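Local coordinates for type III CBASS phage resistance system CD-NTase-associated protein Cap8 (Pseudomonas aeruginosa, PDB 6P8P) that probably regulates, as a HORMA domain protein, a bacterial cGAS-like nucleotidyltransferase in CBASS immunity against bacteriophages, at residues G45-D53 and L104-W113; L27-A36 and E89-W100. The protein carries 2 engineered substitutions. All coordinates share one frame; numbering follows the deposited sequence.

Contact 1 of 2, residues G45-D53 and L104-W113; sequences GVAASLIAD and LPCPKEQLGW. With CA (calcium ion), chain E.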
loop_
_atom_site.group_PDB
_atom_site.type_symbol
_atom_site.label_atom_id
_atom_site.label_comp_id
_atom_site.label_asym_id
_atom_site.label_seq_id
_atom_site.Cartn_x
_atom_site.Cartn_y
_atom_site.Cartn_z
ATOM N N GLY A 45 -2.003 -3.516 -2.147
ATOM C CA GLY A 45 -1.608 -2.147 -1.840
ATOM C C GLY A 45 -0.216 -2.081 -1.227
ATOM O O GLY A 45 0.629 -1.262 -1.620
ATOM N N VAL A 46 0.042 -2.951 -0.256
ATOM C CA VAL A 46 1.344 -2.970 0.398
ATOM C C VAL A 46 2.414 -3.427 -0.588
ATOM O O VAL A 46 3.491 -2.826 -0.702
ATOM C CB VAL A 46 1.301 -3.871 1.652
ATOM C CG1 VAL A 46 2.683 -3.989 2.252
ATOM C CG2 VAL A 46 0.308 -3.336 2.652
ATOM N N ALA A 47 2.146 -4.519 -1.299
ATOM C CA ALA A 47 3.172 -5.088 -2.161
ATOM C C ALA A 47 3.540 -4.138 -3.289
ATOM O O ALA A 47 4.729 -3.939 -3.588
ATOM C CB ALA A 47 2.676 -6.419 -2.716
ATOM N N ALA A 48 2.531 -3.522 -3.915
ATOM C CA ALA A 48 2.800 -2.523 -4.938
ATOM C C ALA A 48 3.556 -1.334 -4.369
ATOM O O ALA A 48 4.421 -0.763 -5.033
ATOM C CB ALA A 48 1.485 -2.092 -5.591
ATOM N N SER A 49 3.238 -0.922 -3.147
ATOM C CA SER A 49 3.984 0.175 -2.542
ATOM C C SER A 49 5.468 -0.140 -2.460
ATOM O O SER A 49 6.313 0.707 -2.774
ATOM C CB SER A 49 3.428 0.462 -1.137
ATOM O OG SER A 49 4.161 1.484 -0.450
ATOM N N LEU A 50 5.791 -1.358 -2.046
ATOM C CA LEU A 50 7.183 -1.766 -1.906
ATOM C C LEU A 50 7.869 -1.863 -3.263
ATOM O O LEU A 50 9.044 -1.520 -3.397
ATOM C CB LEU A 50 7.254 -3.115 -1.180
ATOM C CG LEU A 50 6.780 -3.114 0.264
ATOM C CD1 LEU A 50 6.628 -4.554 0.766
ATOM C CD2 LEU A 50 7.712 -2.312 1.136
ATOM N N ILE A 51 7.165 -2.377 -4.269
ATOM C CA ILE A 51 7.716 -2.413 -5.619
ATOM C C ILE A 51 7.980 -1.006 -6.128
ATOM O O ILE A 51 9.019 -0.740 -6.743
ATOM C CB ILE A 51 6.771 -3.191 -6.550
ATOM C CG1 ILE A 51 6.770 -4.656 -6.148
ATOM C CG2 ILE A 51 7.168 -2.997 -7.996
ATOM C CD1 ILE A 51 5.614 -5.450 -6.746
ATOM N N ALA A 52 7.051 -0.085 -5.883
ATOM C CA ALA A 52 7.254 1.288 -6.326
ATOM C C ALA A 52 8.482 1.906 -5.669
ATOM O O ALA A 52 9.104 2.808 -6.240
ATOM C CB ALA A 52 5.995 2.129 -6.028
ATOM N N ASP A 53 8.827 1.466 -4.466
ATOM C CA ASP A 53 10.035 1.905 -3.777
ATOM C C ASP A 53 11.265 1.089 -4.161
ATOM O O ASP A 53 12.333 1.307 -3.579
ATOM C CB ASP A 53 9.801 1.864 -2.264
ATOM C CG ASP A 53 8.867 3.021 -1.788
ATOM O OD1 ASP A 53 8.926 4.112 -2.388
ATOM O OD2 ASP A 53 8.080 2.835 -0.827
ATOM N N LEU A 104 8.454 -10.442 1.919
ATOM C CA LEU A 104 8.616 -9.259 1.097
ATOM C C LEU A 104 9.729 -8.377 1.633
ATOM O O LEU A 104 9.728 -8.037 2.835
ATOM C CB LEU A 104 7.314 -8.461 1.080
ATOM C CG LEU A 104 6.007 -9.184 0.750
ATOM C CD1 LEU A 104 4.862 -8.191 0.679
ATOM C CD2 LEU A 104 6.112 -9.932 -0.570
ATOM N N PRO A 105 10.639 -7.931 0.767
ATOM C CA PRO A 105 11.673 -6.991 1.199
ATOM C C PRO A 105 11.076 -5.617 1.441
ATOM O O PRO A 105 10.204 -5.149 0.704
ATOM C CB PRO A 105 12.682 -6.994 0.028
ATOM C CG PRO A 105 11.775 -7.225 -1.185
ATOM C CD PRO A 105 10.686 -8.183 -0.681
ATOM N N CYS A 106 11.597 -4.959 2.468
ATOM C CA CYS A 106 11.074 -3.681 2.875
ATOM C C CYS A 106 12.133 -2.820 3.535
ATOM O O CYS A 106 12.867 -3.316 4.388
ATOM C CB CYS A 106 9.911 -3.917 3.844
ATOM S SG CYS A 106 9.139 -2.410 4.535
ATOM N N PRO A 107 12.231 -1.550 3.167
ATOM C CA PRO A 107 13.185 -0.669 3.861
ATOM C C PRO A 107 12.883 -0.643 5.350
ATOM O O PRO A 107 11.729 -0.575 5.760
ATOM C CB PRO A 107 12.956 0.705 3.213
ATOM C CG PRO A 107 12.160 0.462 1.979
ATOM C CD PRO A 107 11.399 -0.817 2.204
ATOM N N LYS A 108 13.933 -0.729 6.167
ATOM C CA LYS A 108 13.729 -0.898 7.600
ATOM C C LYS A 108 12.838 0.195 8.173
ATOM O O LYS A 108 12.021 -0.080 9.060
ATOM C CB LYS A 108 15.073 -0.932 8.330
ATOM C CG LYS A 108 14.973 -1.339 9.806
ATOM C CD LYS A 108 16.371 -1.428 10.459
ATOM C CE LYS A 108 16.248 -1.685 11.958
ATOM N NZ LYS A 108 17.539 -1.445 12.661
ATOM N N GLU A 109 12.950 1.422 7.654
ATOM C CA GLU A 109 12.188 2.539 8.205
ATOM C C GLU A 109 10.690 2.406 7.955
ATOM O O GLU A 109 9.897 3.032 8.666
ATOM C CB GLU A 109 12.682 3.876 7.632
ATOM C CG GLU A 109 12.469 4.092 6.146
ATOM C CD GLU A 109 12.504 5.580 5.771
ATOM O OE1 GLU A 109 12.900 5.917 4.632
ATOM O OE2 GLU A 109 12.134 6.420 6.621
ATOM N N GLN A 110 10.282 1.618 6.961
ATOM C CA GLN A 110 8.865 1.409 6.687
ATOM C C GLN A 110 8.329 0.122 7.300
ATOM O O GLN A 110 7.150 -0.174 7.148
ATOM C CB GLN A 110 8.628 1.430 5.177
ATOM C CG GLN A 110 8.944 2.808 4.539
ATOM C CD GLN A 110 8.386 2.971 3.133
ATOM O OE1 GLN A 110 7.177 3.192 2.933
ATOM N NE2 GLN A 110 9.268 2.870 2.144
ATOM N N LEU A 111 9.156 -0.650 8.001
ATOM C CA LEU A 111 8.701 -1.964 8.424
ATOM C C LEU A 111 7.530 -1.863 9.384
ATOM O O LEU A 111 6.667 -2.747 9.423
ATOM C CB LEU A 111 9.829 -2.735 9.113
ATOM C CG LEU A 111 10.682 -3.670 8.312
ATOM C CD1 LEU A 111 11.711 -4.332 9.297
ATOM C CD2 LEU A 111 9.878 -4.696 7.582
ATOM N N GLY A 112 7.520 -0.839 10.225
ATOM C CA GLY A 112 6.452 -0.687 11.196
ATOM C C GLY A 112 5.088 -0.683 10.545
ATOM O O GLY A 112 4.222 -1.502 10.873
ATOM N N TRP A 113 4.880 0.221 9.588
ATOM C CA TRP A 113 3.567 0.292 8.962
ATOM C C TRP A 113 3.332 -0.899 8.043
ATOM O O TRP A 113 2.221 -1.438 7.998
ATOM C CB TRP A 113 3.385 1.632 8.236
ATOM C CG TRP A 113 3.848 1.776 6.812
ATOM C CD1 TRP A 113 4.974 2.427 6.369
ATOM C CD2 TRP A 113 3.151 1.332 5.640
ATOM N NE1 TRP A 113 5.024 2.375 4.991
ATOM C CE2 TRP A 113 3.922 1.706 4.527
ATOM C CE3 TRP A 113 1.964 0.625 5.429
ATOM C CZ2 TRP A 113 3.526 1.425 3.217
ATOM C CZ3 TRP A 113 1.575 0.366 4.142
ATOM C CH2 TRP A 113 2.363 0.741 3.055
HETATM CA CA CA E . 7.090 5.018 -1.088
HETATM O O HOH W 1 6.651 1.135 0.535
HETATM O O HOH W 2 5.710 3.723 -2.567
HETATM O O HOH W 3 5.428 4.521 0.614
HETATM O O HOH W 4 8.991 5.422 0.441
HETATM O O HOH W 5 7.986 6.568 -2.849
#
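Leu50 carries most of the packing between helix 44-52 and the end of strand 101-106 in this HORMA domain, a good example of one helical side chain spread over several successive residues of a strand. The short helix and strand segments cross at 54°, and the two branches of Leu50 divide the work. Leu50 CD1 lies 4.0 Å from Leu104 CB and 3.6 Å from Pro105 O, a carbonyl for which the model offers no polar partner. Leu50 CD2 reaches further along the chain, to Cys106 SG at 3.7 Å and to the ring of Pro107. Leu104 meets Leu50 crosswise, with Ala47 CB beside Leu104 CD1.

Trp113, at the start of helix 111-119, has its CG between the backbone N and carbonyl carbon (chi1 87°), which swings the indole over toward helix 44-52. There its CZ2 edge faces Ser49 OG, nearly in the ring plane, while CZ3 brushes Val46 CG2. Trp113 NE1 donates to Gln110 OE1 at 3.1 Å, holding the amide with NE2 turned to Asp53.

At the helix end the packing turns polar. Asp53 grips calcium with both carboxylate oxygens, Asp53 of the second subunit binds the same ion, and Ser49 hydrogen-bonds Ser49 of that subunit. A water linked to Ser49 OG also bridges Asp53 OD2 and Gln110 OE1. Gln110 NE2 donates to Asp53 OD2 at 3.2 Å from well above the carboxylate plane, 59° out of it.

Contact 2 of 2, residues L27-A36 and E89-W100; sequences LLTQGKDGTA and EVLGFEPLKGDW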
loop_
_atom_site.group_PDB
_atom_site.type_symbol
_atom_site.label_atom_id
_atom_site.label_comp_id
_atom_site.label_asym_id
_atom_site.label_seq_id
_atom_site.Cartn_x
_atom_site.Cartn_y
_atom_site.Cartn_z
ATOM N N LEU A 27 2.407 -15.774 -11.564
ATOM C CA LEU A 27 3.513 -16.720 -11.523
ATOM C C LEU A 27 3.358 -17.701 -10.369
ATOM O O LEU A 27 3.573 -18.914 -10.524
ATOM C CB LEU A 27 4.823 -15.965 -11.381
ATOM C CG LEU A 27 6.068 -16.849 -11.403
ATOM C CD1 LEU A 27 6.511 -17.123 -12.834
ATOM C CD2 LEU A 27 7.183 -16.207 -10.584
ATOM N N LEU A 28 2.949 -17.200 -9.208
ATOM C CA LEU A 28 2.937 -18.023 -8.006
ATOM C C LEU A 28 1.674 -18.833 -7.812
ATOM O O LEU A 28 1.717 -19.814 -7.065
ATOM C CB LEU A 28 3.160 -17.152 -6.783
ATOM C CG LEU A 28 4.529 -16.507 -6.662
ATOM C CD1 LEU A 28 4.577 -15.518 -5.491
ATOM C CD2 LEU A 28 5.610 -17.563 -6.505
ATOM N N THR A 29 0.565 -18.463 -8.459
ATOM C CA THR A 29 -0.701 -19.149 -8.239
ATOM C C THR A 29 -1.173 -19.924 -9.445
ATOM O O THR A 29 -1.981 -20.842 -9.280
ATOM C CB THR A 29 -1.810 -18.175 -7.824
ATOM O OG1 THR A 29 -2.043 -17.215 -8.858
ATOM C CG2 THR A 29 -1.440 -17.467 -6.522
ATOM N N GLN A 30 -0.712 -19.568 -10.639
ATOM C CA GLN A 30 -0.849 -20.432 -11.820
ATOM C C GLN A 30 -2.317 -20.707 -12.132
ATOM O O GLN A 30 -2.710 -21.831 -12.423
ATOM C CB GLN A 30 -0.070 -21.738 -11.635
ATOM C CG GLN A 30 1.439 -21.545 -11.496
ATOM C CD GLN A 30 2.183 -22.807 -11.130
ATOM O OE1 GLN A 30 1.617 -23.730 -10.533
ATOM N NE2 GLN A 30 3.471 -22.854 -11.477
ATOM N N GLY A 31 -3.138 -19.672 -12.031
ATOM C CA GLY A 31 -4.532 -19.779 -12.374
ATOM C C GLY A 31 -5.426 -20.433 -11.349
ATOM O O GLY A 31 -6.601 -20.658 -11.643
ATOM N N LYS A 32 -4.933 -20.741 -10.159
ATOM C CA LYS A 32 -5.749 -21.426 -9.162
ATOM C C LYS A 32 -6.482 -20.412 -8.289
ATOM O O LYS A 32 -5.851 -19.586 -7.632
ATOM C CB LYS A 32 -4.898 -22.326 -8.278
ATOM C CG LYS A 32 -4.241 -23.456 -9.002
ATOM C CD LYS A 32 -3.528 -24.343 -8.018
ATOM C CE LYS A 32 -2.534 -25.237 -8.727
ATOM N NZ LYS A 32 -1.509 -25.719 -7.774
ATOM N N ASP A 33 -7.812 -20.492 -8.277
ATOM C CA ASP A 33 -8.691 -19.627 -7.481
ATOM C C ASP A 33 -8.806 -20.246 -6.092
ATOM O O ASP A 33 -9.625 -21.120 -5.834
ATOM C CB ASP A 33 -10.051 -19.488 -8.166
ATOM C CG ASP A 33 -11.056 -18.677 -7.358
ATOM O OD1 ASP A 33 -10.672 -17.594 -6.878
ATOM O OD2 ASP A 33 -12.245 -19.106 -7.249
ATOM N N GLY A 34 -7.965 -19.787 -5.178
ATOM C CA GLY A 34 -7.972 -20.311 -3.822
ATOM C C GLY A 34 -7.608 -19.277 -2.787
ATOM O O GLY A 34 -7.465 -18.096 -3.118
ATOM N N THR A 35 -7.450 -19.707 -1.539
ATOM C CA THR A 35 -7.117 -18.756 -0.485
ATOM C C THR A 35 -5.732 -18.147 -0.675
ATOM O O THR A 35 -5.526 -16.989 -0.321
ATOM C CB THR A 35 -7.204 -19.407 0.895
ATOM O OG1 THR A 35 -6.301 -20.510 0.977
ATOM C CG2 THR A 35 -8.582 -19.901 1.156
ATOM N N ALA A 36 -4.765 -18.905 -1.196
ATOM C CA ALA A 36 -3.443 -18.317 -1.433
ATOM C C ALA A 36 -3.530 -17.124 -2.388
ATOM O O ALA A 36 -2.993 -16.038 -2.116
ATOM C CB ALA A 36 -2.480 -19.379 -1.970
ATOM N N GLU A 89 9.879 -16.898 -16.824
ATOM C CA GLU A 89 9.417 -18.217 -17.219
ATOM C C GLU A 89 8.443 -18.772 -16.189
ATOM O O GLU A 89 8.570 -18.535 -14.984
ATOM C CB GLU A 89 10.606 -19.186 -17.359
ATOM C CG GLU A 89 11.438 -18.993 -18.600
ATOM C CD GLU A 89 12.724 -19.818 -18.583
ATOM O OE1 GLU A 89 13.747 -19.321 -19.106
ATOM O OE2 GLU A 89 12.708 -20.953 -18.039
ATOM N N VAL A 90 7.495 -19.571 -16.669
ATOM C CA VAL A 90 6.621 -20.312 -15.770
ATOM C C VAL A 90 7.440 -21.240 -14.887
ATOM O O VAL A 90 8.456 -21.802 -15.301
ATOM C CB VAL A 90 5.571 -21.096 -16.575
ATOM C CG1 VAL A 90 4.701 -21.938 -15.668
ATOM C CG2 VAL A 90 4.718 -20.141 -17.399
ATOM N N LEU A 91 6.985 -21.407 -13.659
ATOM C CA LEU A 91 7.665 -22.255 -12.695
ATOM C C LEU A 91 7.231 -23.702 -12.892
ATOM O O LEU A 91 6.043 -23.979 -13.100
ATOM C CB LEU A 91 7.335 -21.793 -11.265
ATOM C CG LEU A 91 7.975 -20.457 -10.887
ATOM C CD1 LEU A 91 7.333 -19.925 -9.604
ATOM C CD2 LEU A 91 9.465 -20.548 -10.691
ATOM N N GLY A 92 8.200 -24.618 -12.803
ATOM C CA GLY A 92 7.931 -26.027 -13.029
ATOM C C GLY A 92 7.533 -26.801 -11.783
ATOM O O GLY A 92 7.954 -27.950 -11.610
ATOM N N PHE A 93 6.718 -26.183 -10.921
ATOM C CA PHE A 93 6.223 -26.766 -9.680
ATOM C C PHE A 93 5.119 -25.849 -9.161
ATOM O O PHE A 93 4.949 -24.725 -9.645
ATOM C CB PHE A 93 7.333 -26.912 -8.638
ATOM C CG PHE A 93 8.055 -25.627 -8.331
ATOM C CD1 PHE A 93 9.123 -25.212 -9.093
ATOM C CD2 PHE A 93 7.646 -24.824 -7.263
ATOM C CE1 PHE A 93 9.780 -24.018 -8.826
ATOM C CE2 PHE A 93 8.302 -23.637 -6.990
ATOM C CZ PHE A 93 9.368 -23.230 -7.767
ATOM N N GLU A 94 4.360 -26.343 -8.168
ATOM C CA GLU A 94 3.312 -25.551 -7.519
ATOM C C GLU A 94 3.954 -24.653 -6.459
ATOM O O GLU A 94 4.339 -25.138 -5.389
ATOM C CB GLU A 94 2.249 -26.457 -6.891
ATOM C CG GLU A 94 1.145 -25.689 -6.146
ATOM C CD GLU A 94 0.086 -26.592 -5.516
ATOM O OE1 GLU A 94 0.074 -27.804 -5.814
ATOM O OE2 GLU A 94 -0.753 -26.085 -4.739
ATOM N N PRO A 95 4.108 -23.349 -6.713
ATOM C CA PRO A 95 5.047 -22.555 -5.912
ATOM C C PRO A 95 4.550 -22.219 -4.503
ATOM O O PRO A 95 5.354 -21.781 -3.669
ATOM C CB PRO A 95 5.224 -21.285 -6.753
ATOM C CG PRO A 95 4.708 -21.596 -8.107
ATOM C CD PRO A 95 3.619 -22.600 -7.890
ATOM N N LEU A 96 3.264 -22.376 -4.216
ATOM C CA LEU A 96 2.745 -22.156 -2.868
ATOM C C LEU A 96 2.126 -23.429 -2.285
ATOM O O LEU A 96 1.232 -23.378 -1.447
ATOM C CB LEU A 96 1.739 -21.013 -2.862
ATOM C CG LEU A 96 2.279 -19.648 -3.315
ATOM C CD1 LEU A 96 1.178 -18.600 -3.256
ATOM C CD2 LEU A 96 3.469 -19.192 -2.506
ATOM N N LYS A 97 2.641 -24.579 -2.680
ATOM C CA LYS A 97 2.095 -25.850 -2.220
ATOM C C LYS A 97 2.181 -25.978 -0.705
ATOM O O LYS A 97 3.217 -25.679 -0.098
ATOM C CB LYS A 97 2.853 -26.986 -2.895
ATOM C CG LYS A 97 2.253 -28.366 -2.634
ATOM C CD LYS A 97 3.069 -29.397 -3.411
ATOM C CE LYS A 97 2.322 -30.719 -3.500
ATOM N NZ LYS A 97 1.887 -31.173 -2.161
ATOM N N GLY A 98 1.082 -26.417 -0.094
ATOM C CA GLY A 98 1.146 -26.806 1.304
ATOM C C GLY A 98 1.279 -25.618 2.223
ATOM O O GLY A 98 0.604 -24.601 2.063
ATOM N N ASP A 99 2.182 -25.747 3.196
ATOM C CA ASP A 99 2.416 -24.741 4.238
ATOM C C ASP A 99 3.316 -23.654 3.649
ATOM O O ASP A 99 4.539 -23.656 3.791
ATOM C CB ASP A 99 3.036 -25.381 5.469
ATOM C CG ASP A 99 3.313 -24.383 6.563
ATOM O OD1 ASP A 99 2.703 -23.306 6.558
ATOM O OD2 ASP A 99 4.149 -24.678 7.429
ATOM N N TRP A 100 2.689 -22.713 2.965
ATOM C CA TRP A 100 3.421 -21.734 2.178
ATOM C C TRP A 100 3.635 -20.451 2.963
ATOM O O TRP A 100 2.954 -20.169 3.954
ATOM C CB TRP A 100 2.676 -21.434 0.871
ATOM C CG TRP A 100 1.350 -20.758 1.037
ATOM C CD1 TRP A 100 0.125 -21.361 1.192
ATOM C CD2 TRP A 100 1.103 -19.341 1.047
ATOM N NE1 TRP A 100 -0.858 -20.411 1.294
ATOM C CE2 TRP A 100 -0.282 -19.161 1.230
ATOM C CE3 TRP A 100 1.923 -18.210 0.943
ATOM C CZ2 TRP A 100 -0.863 -17.903 1.277
ATOM C CZ3 TRP A 100 1.340 -16.962 1.008
ATOM C CH2 TRP A 100 -0.032 -16.816 1.174
HETATM O O HOH W 6 4.325 -20.159 -12.755
HETATM O O HOH W 7 0.736 -22.235 -5.913
HETATM O O HOH W 8 -3.837 -19.937 2.216
#
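Leu28 and Pro95 bring their CA atoms to 5.4 Å where the irregular segment 89-100 passes the last turn of helix 17-29, just before a type I' turn over Thr29-Lys32 leads the chain toward helix 35-42. Around this close point the apolar side chains fall into place. Leu28 CD2 rests 3.8 Å from Pro95 CB, and the same proline ring also packs against the Leu28 carbonyl. With CG anti to the backbone N (chi1 -177°), the end of Leu27 comes nearer segment 89-100 than its CB direction suggests and meets Leu91 at about a right angle, Leu27 CG to Leu91 CD1 at 3.8 Å. Ile72 of the sheet lies beside both Leu27 and Leu28.

Gln30, the first residue beyond the helix, extends its side chain toward the passing segment. Gln30 NE2 donates to Phe93 O at 3.0 Å along a bent path (144°), tilted from both the amide and the carbonyl plane, and its OE1 lies against Pro95 CD. One water accepts from this NE2 and from Leu91 N while donating to Leu27 O; a second joins Leu28 O to Leu96 N. Thus two carbonyls of the helix end are tied to the loop through solvent.

Farther on, Leu96 CD1 and Ala36 CB lie over the same face of the Trp100 indole, the methyl of Ala36 3.4 Å above its plane toward the rim. Arg124 makes a cation-pi contact with this tryptophan. The whole is the C-terminal end of one helix, the connection after it and the first turn of the next helix, packed on a long loop that leads into strand 101-106 of the HORMA domain.

In the fold
From the N terminus, the chain forms strand 4-10 and helix 17-29, whose end, with the turn after it and the start of helix 35-42, makes the first half of contact 2. That helix leads to helix 44-52, the first half of contact 1. After strands 61-64 and 69-75 and helix 77-82, segment 89-100 returns to close contact 2 around 52 residues; strand 101-106 follows at once and, with the start of helix 111-119, closes contact 1 around 50. The two closures therefore cross. Although their segments adjoin in sequence, the contacts lie about 23 Å apart, centre to centre, on opposite sides of the chain's centre: contact 2 joins helix ends to a loop, contact 1 joins helix, strand and the calcium-bridged subunit interface.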